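Local coordinates for 82 prophage-derived uncharacterized protein ybcO (Escherichia coli K-12, PDB 3G27) that binds zinc and probably acts as a nuclease, at residues A[26-34]-A[45-55]. Residues are numbered along the deposited sequence; the frame is centred on the assembly and turned at random.
Sequences ETSVLAHIR and PPDLIATIACS. With ZN (zinc ion), chain B.
Val29 with Ala53 and Ala31 with Thr51 form the hydrogen-bonded pairs of a two-stranded antiparallel ribbon, strands 29-32 and 50-53, with helix 55-61 following directly, a topology consistent with the ββα-metal nuclease fold. Each pair is joined by two backbone bonds, Ala31 N to Thr51 O being 2.7 Å long, and Ile33 N to Ile49 O continues the ladder past the strand end.

Leu30, His32, Ala50 and Ile52 share one face. Ala50 CB sits over one face of the His32 imidazole and 3.7 Å from Leu30 CG. CG of His32 lies beside its own backbone N (chi1 -71°), which carries the ring out to residues 45-47. There His32 NE2 donates to Asp47 OD1 at 2.6 Å. The acceptor lies close to the ring plane, but the bond is bent to 143° at the hydrogen. Asp47 OD1 accepts through its anti lone pair, and the carboxylate is turned 47° from the ring. Pro46 O lies at the ring edge, 3.3 Å from His32 CD2. The bond, with Ala50 CB over one face, limits the rotation of His32, the inferred proton acceptor, while Leu30 CD2 packs against Asp47 CB.

On the other face, Ala31 CB meets Ala53 CB at 3.8 Å, and helix 55-61 covers it with His58 and Ile61. At the far end Cys54 N-caps that helix and binds zinc together with Cys13, Cys21 and Cys57. Thr27 OG1, also bonded to Asn24 O, accepts a nearly straight bond from Ser55 N at 3.2 Å. Next to it, Cys54 SG lies 2.3 Å from the zinc ion.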
ATOM      1  N   GLU A  26       2.597 -18.063  13.854  1.00 32.28           N
ATOM      2  CA  GLU A  26       3.946 -18.373  14.294  1.00 32.78           C
ATOM      3  C   GLU A  26       4.971 -18.133  13.182  1.00 32.17           C
ATOM      4  O   GLU A  26       6.139 -17.913  13.466  1.00 32.11           O
ATOM      5  CB  GLU A  26       4.063 -19.825  14.806  1.00 33.25           C
ATOM      6  CG  GLU A  26       4.361 -20.892  13.709  1.00 36.55           C
ATOM      7  CD  GLU A  26       4.187 -22.350  14.162  1.00 41.05           C
ATOM      8  OE1 GLU A  26       5.138 -23.161  14.014  1.00 42.57           O
ATOM      9  OE2 GLU A  26       3.102 -22.674  14.677  1.00 45.29           O
ATOM     10  N   THR A  27       4.562 -18.207  11.918  1.00 31.70           N
ATOM     11  CA  THR A  27       5.529 -18.056  10.827  1.00 31.01           C
ATOM     12  C   THR A  27       5.648 -16.592  10.372  1.00 31.74           C
ATOM     13  O   THR A  27       6.414 -16.300   9.458  1.00 31.65           O
ATOM     14  CB  THR A  27       5.186 -18.970   9.645  1.00 30.60           C
ATOM     15  OG1 THR A  27       4.002 -18.498   9.000  1.00 28.56           O
ATOM     16  CG2 THR A  27       4.953 -20.385  10.138  1.00 28.70           C
ATOM     17  N   SER A  28       4.911 -15.674  11.014  1.00 31.67           N
ATOM     18  CA  SER A  28       4.782 -14.318  10.485  1.00 32.04           C
ATOM     19  C   SER A  28       6.038 -13.550  10.688  1.00 31.76           C
ATOM     20  O   SER A  28       6.658 -13.672  11.740  1.00 31.59           O
ATOM     21  CB  SER A  28       3.661 -13.554  11.171  1.00 32.17           C
ATOM     22  OG  SER A  28       2.430 -13.949  10.605  1.00 34.91           O
ATOM     23  N   VAL A  29       6.403 -12.746   9.692  1.00 31.30           N
ATOM     24  CA  VAL A  29       7.506 -11.796   9.842  1.00 30.96           C
ATOM     25  C   VAL A  29       7.118 -10.438   9.249  1.00 31.06           C
ATOM     26  O   VAL A  29       6.112 -10.320   8.561  1.00 31.79           O
ATOM     27  CB  VAL A  29       8.791 -12.321   9.145  1.00 30.97           C
ATOM     28  CG1 VAL A  29       9.220 -13.689   9.734  1.00 31.30           C
ATOM     29  CG2 VAL A  29       8.570 -12.429   7.640  1.00 29.09           C
ATOM     30  N   LEU A  30       7.940  -9.426   9.498  1.00 30.65           N
ATOM     31  CA  LEU A  30       7.800  -8.141   8.820  1.00 31.18           C
ATOM     32  C   LEU A  30       8.441  -8.246   7.424  1.00 32.05           C
ATOM     33  O   LEU A  30       9.647  -8.294   7.306  1.00 32.43           O
ATOM     34  CB  LEU A  30       8.451  -7.019   9.650  1.00 30.39           C
ATOM     35  CG  LEU A  30       8.096  -5.617   9.188  1.00 29.20           C
ATOM     36  CD1 LEU A  30       6.631  -5.391   9.403  1.00 28.11           C
ATOM     37  CD2 LEU A  30       8.895  -4.601   9.926  1.00 26.98           C
ATOM     38  N   ALA A  31       7.613  -8.311   6.381  1.00 32.82           N
ATOM     39  CA  ALA A  31       8.061  -8.505   5.025  1.00 33.35           C
ATOM     40  C   ALA A  31       8.059  -7.140   4.324  1.00 34.91           C
ATOM     41  O   ALA A  31       7.007  -6.549   4.113  1.00 34.90           O
ATOM     42  CB  ALA A  31       7.122  -9.467   4.317  1.00 32.98           C
ATOM     43  N   HIS A  32       9.242  -6.655   3.955  1.00 36.14           N
ATOM     44  CA  HIS A  32       9.375  -5.384   3.276  1.00 37.23           C
ATOM     45  C   HIS A  32       8.784  -5.398   1.879  1.00 37.90           C
ATOM     46  O   HIS A  32       8.939  -6.363   1.137  1.00 37.43           O
ATOM     47  CB  HIS A  32      10.846  -4.997   3.186  1.00 37.59           C
ATOM     48  CG  HIS A  32      11.429  -4.615   4.499  1.00 39.15           C
ATOM     49  ND1 HIS A  32      11.995  -5.536   5.355  1.00 41.13           N
ATOM     50  CD2 HIS A  32      11.507  -3.416   5.123  1.00 41.66           C
ATOM     51  CE1 HIS A  32      12.404  -4.917   6.450  1.00 42.92           C
ATOM     52  NE2 HIS A  32      12.117  -3.630   6.337  1.00 42.55           N
ATOM     53  N   ILE A  33       8.112  -4.309   1.529  1.00 39.12           N
ATOM     54  CA  ILE A  33       7.544  -4.150   0.212  1.00 40.29           C
ATOM     55  C   ILE A  33       8.638  -3.551  -0.669  1.00 42.04           C
ATOM     56  O   ILE A  33       9.297  -2.595  -0.277  1.00 41.25           O
ATOM     57  CB  ILE A  33       6.357  -3.187   0.252  1.00 40.38           C
ATOM     58  CG1 ILE A  33       5.230  -3.728   1.150  1.00 40.72           C
ATOM     59  CG2 ILE A  33       5.883  -2.846  -1.172  1.00 40.55           C
ATOM     60  CD1 ILE A  33       4.754  -5.067   0.847  1.00 39.60           C
ATOM     61  N   ARG A  34       8.791  -4.099  -1.867  1.00 44.59           N
ATOM     62  CA  ARG A  34       9.909  -3.758  -2.771  1.00 46.76           C
ATOM     63  C   ARG A  34       9.533  -2.715  -3.851  1.00 47.18           C
ATOM     64  O   ARG A  34       8.566  -2.875  -4.611  1.00 48.29           O
ATOM     65  CB  ARG A  34      10.459  -5.046  -3.402  1.00 47.56           C
ATOM     66  CG  ARG A  34      10.353  -6.287  -2.432  1.00 51.92           C
ATOM     67  CD  ARG A  34      11.404  -7.395  -2.704  1.00 55.34           C
ATOM     68  NE  ARG A  34      11.954  -7.896  -1.438  1.00 58.44           N
ATOM     69  CZ  ARG A  34      13.188  -7.664  -0.966  1.00 60.92           C
ATOM     70  NH1 ARG A  34      14.094  -6.954  -1.662  1.00 62.16           N
ATOM     71  NH2 ARG A  34      13.541  -8.184   0.215  1.00 61.51           N
ATOM     72  N   PRO A  45      15.349  -1.035   2.716  1.00 47.32           N
ATOM     73  CA  PRO A  45      14.062  -0.319   2.734  1.00 46.47           C
ATOM     74  C   PRO A  45      13.456  -0.195   4.141  1.00 45.23           C
ATOM     75  O   PRO A  45      13.715  -1.046   5.019  1.00 45.13           O
ATOM     76  CB  PRO A  45      13.160  -1.155   1.806  1.00 46.69           C
ATOM     77  CG  PRO A  45      13.743  -2.540   1.827  1.00 47.35           C
ATOM     78  CD  PRO A  45      15.169  -2.463   2.396  1.00 47.75           C
ATOM     79  N   PRO A  46      12.645   0.857   4.350  1.00 43.40           N
ATOM     80  CA  PRO A  46      12.165   1.186   5.686  1.00 42.43           C
ATOM     81  C   PRO A  46      11.107   0.196   6.147  1.00 41.07           C
ATOM     82  O   PRO A  46      10.400  -0.355   5.315  1.00 40.87           O
ATOM     83  CB  PRO A  46      11.585   2.595   5.518  1.00 42.57           C
ATOM     84  CG  PRO A  46      11.407   2.795   4.029  1.00 42.70           C
ATOM     85  CD  PRO A  46      11.891   1.575   3.311  1.00 43.18           C
ATOM     86  N   ASP A  47      11.040  -0.040   7.458  1.00 40.04           N
ATOM     87  CA  ASP A  47      10.126  -1.029   8.072  1.00 39.20           C
ATOM     88  C   ASP A  47       8.659  -0.598   8.023  1.00 38.18           C
ATOM     89  O   ASP A  47       7.762  -1.442   8.135  1.00 38.86           O
ATOM     90  CB  ASP A  47      10.494  -1.290   9.537  1.00 39.18           C
ATOM     91  CG  ASP A  47      11.836  -2.007   9.706  1.00 40.55           C
ATOM     92  OD1 ASP A  47      12.356  -2.632   8.747  1.00 41.89           O
ATOM     93  OD2 ASP A  47      12.379  -1.941  10.833  1.00 42.83           O
ATOM     94  N   LEU A  48       8.426   0.712   7.895  1.00 36.49           N
ATOM     95  CA  LEU A  48       7.099   1.254   7.640  1.00 34.97           C
ATOM     96  C   LEU A  48       6.542   0.652   6.353  1.00 33.65           C
ATOM     97  O   LEU A  48       5.400   0.222   6.310  1.00 33.53           O
ATOM     98  CB  LEU A  48       7.163   2.793   7.548  1.00 34.83           C
ATOM     99  CG  LEU A  48       5.833   3.531   7.365  1.00 34.88           C
ATOM    100  CD1 LEU A  48       4.971   3.412   8.641  1.00 34.53           C
ATOM    101  CD2 LEU A  48       6.019   5.000   6.921  1.00 33.47           C
ATOM    102  N   ILE A  49       7.375   0.596   5.321  1.00 32.39           N
ATOM    103  CA  ILE A  49       6.969   0.115   4.007  1.00 31.59           C
ATOM    104  C   ILE A  49       7.128  -1.414   3.975  1.00 31.05           C
ATOM    105  O   ILE A  49       7.939  -1.982   3.242  1.00 30.19           O
ATOM    106  CB  ILE A  49       7.749   0.844   2.876  1.00 31.32           C
ATOM    107  CG1 ILE A  49       7.334   2.323   2.774  1.00 31.73           C
ATOM    108  CG2 ILE A  49       7.440   0.217   1.517  1.00 30.46           C
ATOM    109  CD1 ILE A  49       7.481   3.132   3.995  1.00 31.47           C
ATOM    110  N   ALA A  50       6.317  -2.060   4.804  1.00 30.84           N
ATOM    111  CA  ALA A  50       6.391  -3.501   5.037  1.00 30.96           C
ATOM    112  C   ALA A  50       5.022  -4.001   5.521  1.00 30.61           C
ATOM    113  O   ALA A  50       4.188  -3.208   5.983  1.00 30.50           O
ATOM    114  CB  ALA A  50       7.480  -3.829   6.065  1.00 30.08           C
ATOM    115  N   THR A  51       4.805  -5.305   5.370  1.00 30.24           N
ATOM    116  CA  THR A  51       3.604  -5.985   5.855  1.00 29.82           C
ATOM    117  C   THR A  51       3.971  -7.192   6.709  1.00 29.47           C
ATOM    118  O   THR A  51       5.015  -7.793   6.520  1.00 29.49           O
ATOM    119  CB  THR A  51       2.704  -6.451   4.681  1.00 30.31           C
ATOM    120  OG1 THR A  51       1.484  -7.000   5.204  1.00 29.29           O
ATOM    121  CG2 THR A  51       3.426  -7.485   3.769  1.00 28.46           C
ATOM    122  N   ILE A  52       3.092  -7.523   7.663  1.00 29.38           N
ATOM    123  CA  ILE A  52       3.138  -8.784   8.402  1.00 28.48           C
ATOM    124  C   ILE A  52       2.742  -9.822   7.362  1.00 27.90           C
ATOM    125  O   ILE A  52       1.722  -9.670   6.682  1.00 26.57           O
ATOM    126  CB  ILE A  52       2.089  -8.843   9.574  1.00 28.72           C
ATOM    127  CG1 ILE A  52       2.201  -7.632  10.536  1.00 29.42           C
ATOM    128  CG2 ILE A  52       2.248 -10.092  10.368  1.00 29.32           C
ATOM    129  CD1 ILE A  52       0.951  -7.422  11.414  1.00 26.64           C
ATOM    130  N   ALA A  53       3.544 -10.860   7.226  1.00 27.73           N
ATOM    131  CA  ALA A  53       3.284 -11.881   6.240  1.00 27.96           C
ATOM    132  C   ALA A  53       3.739 -13.196   6.831  1.00 28.02           C
ATOM    133  O   ALA A  53       4.786 -13.247   7.459  1.00 27.94           O
ATOM    134  CB  ALA A  53       4.058 -11.562   4.942  1.00 27.89           C
ATOM    135  N   CYS A  54       2.932 -14.241   6.649  1.00 28.61           N
ATOM    136  CA  CYS A  54       3.322 -15.620   6.953  1.00 28.85           C
ATOM    137  C   CYS A  54       4.384 -16.054   5.976  1.00 28.81           C
ATOM    138  O   CYS A  54       4.577 -15.406   4.960  1.00 30.11           O
ATOM    139  CB  CYS A  54       2.146 -16.577   6.830  1.00 29.22           C
ATOM    140  SG  CYS A  54       1.570 -16.889   5.105  1.00 29.65           S
ATOM    141  N   SER A  55       5.065 -17.156   6.282  1.00 28.56           N
ATOM    142  CA  SER A  55       6.227 -17.572   5.530  1.00 27.97           C
ATOM    143  C   SER A  55       5.929 -17.775   4.045  1.00 28.05           C
ATOM    144  O   SER A  55       6.731 -17.420   3.181  1.00 27.94           O
ATOM    145  CB  SER A  55       6.834 -18.838   6.146  1.00 28.57           C
ATOM    146  OG  SER A  55       5.886 -19.890   6.308  1.00 28.02           O
TER
HETATM  147 ZN    ZN B  97      -0.199 -15.488   4.495  1.00 38.54          ZN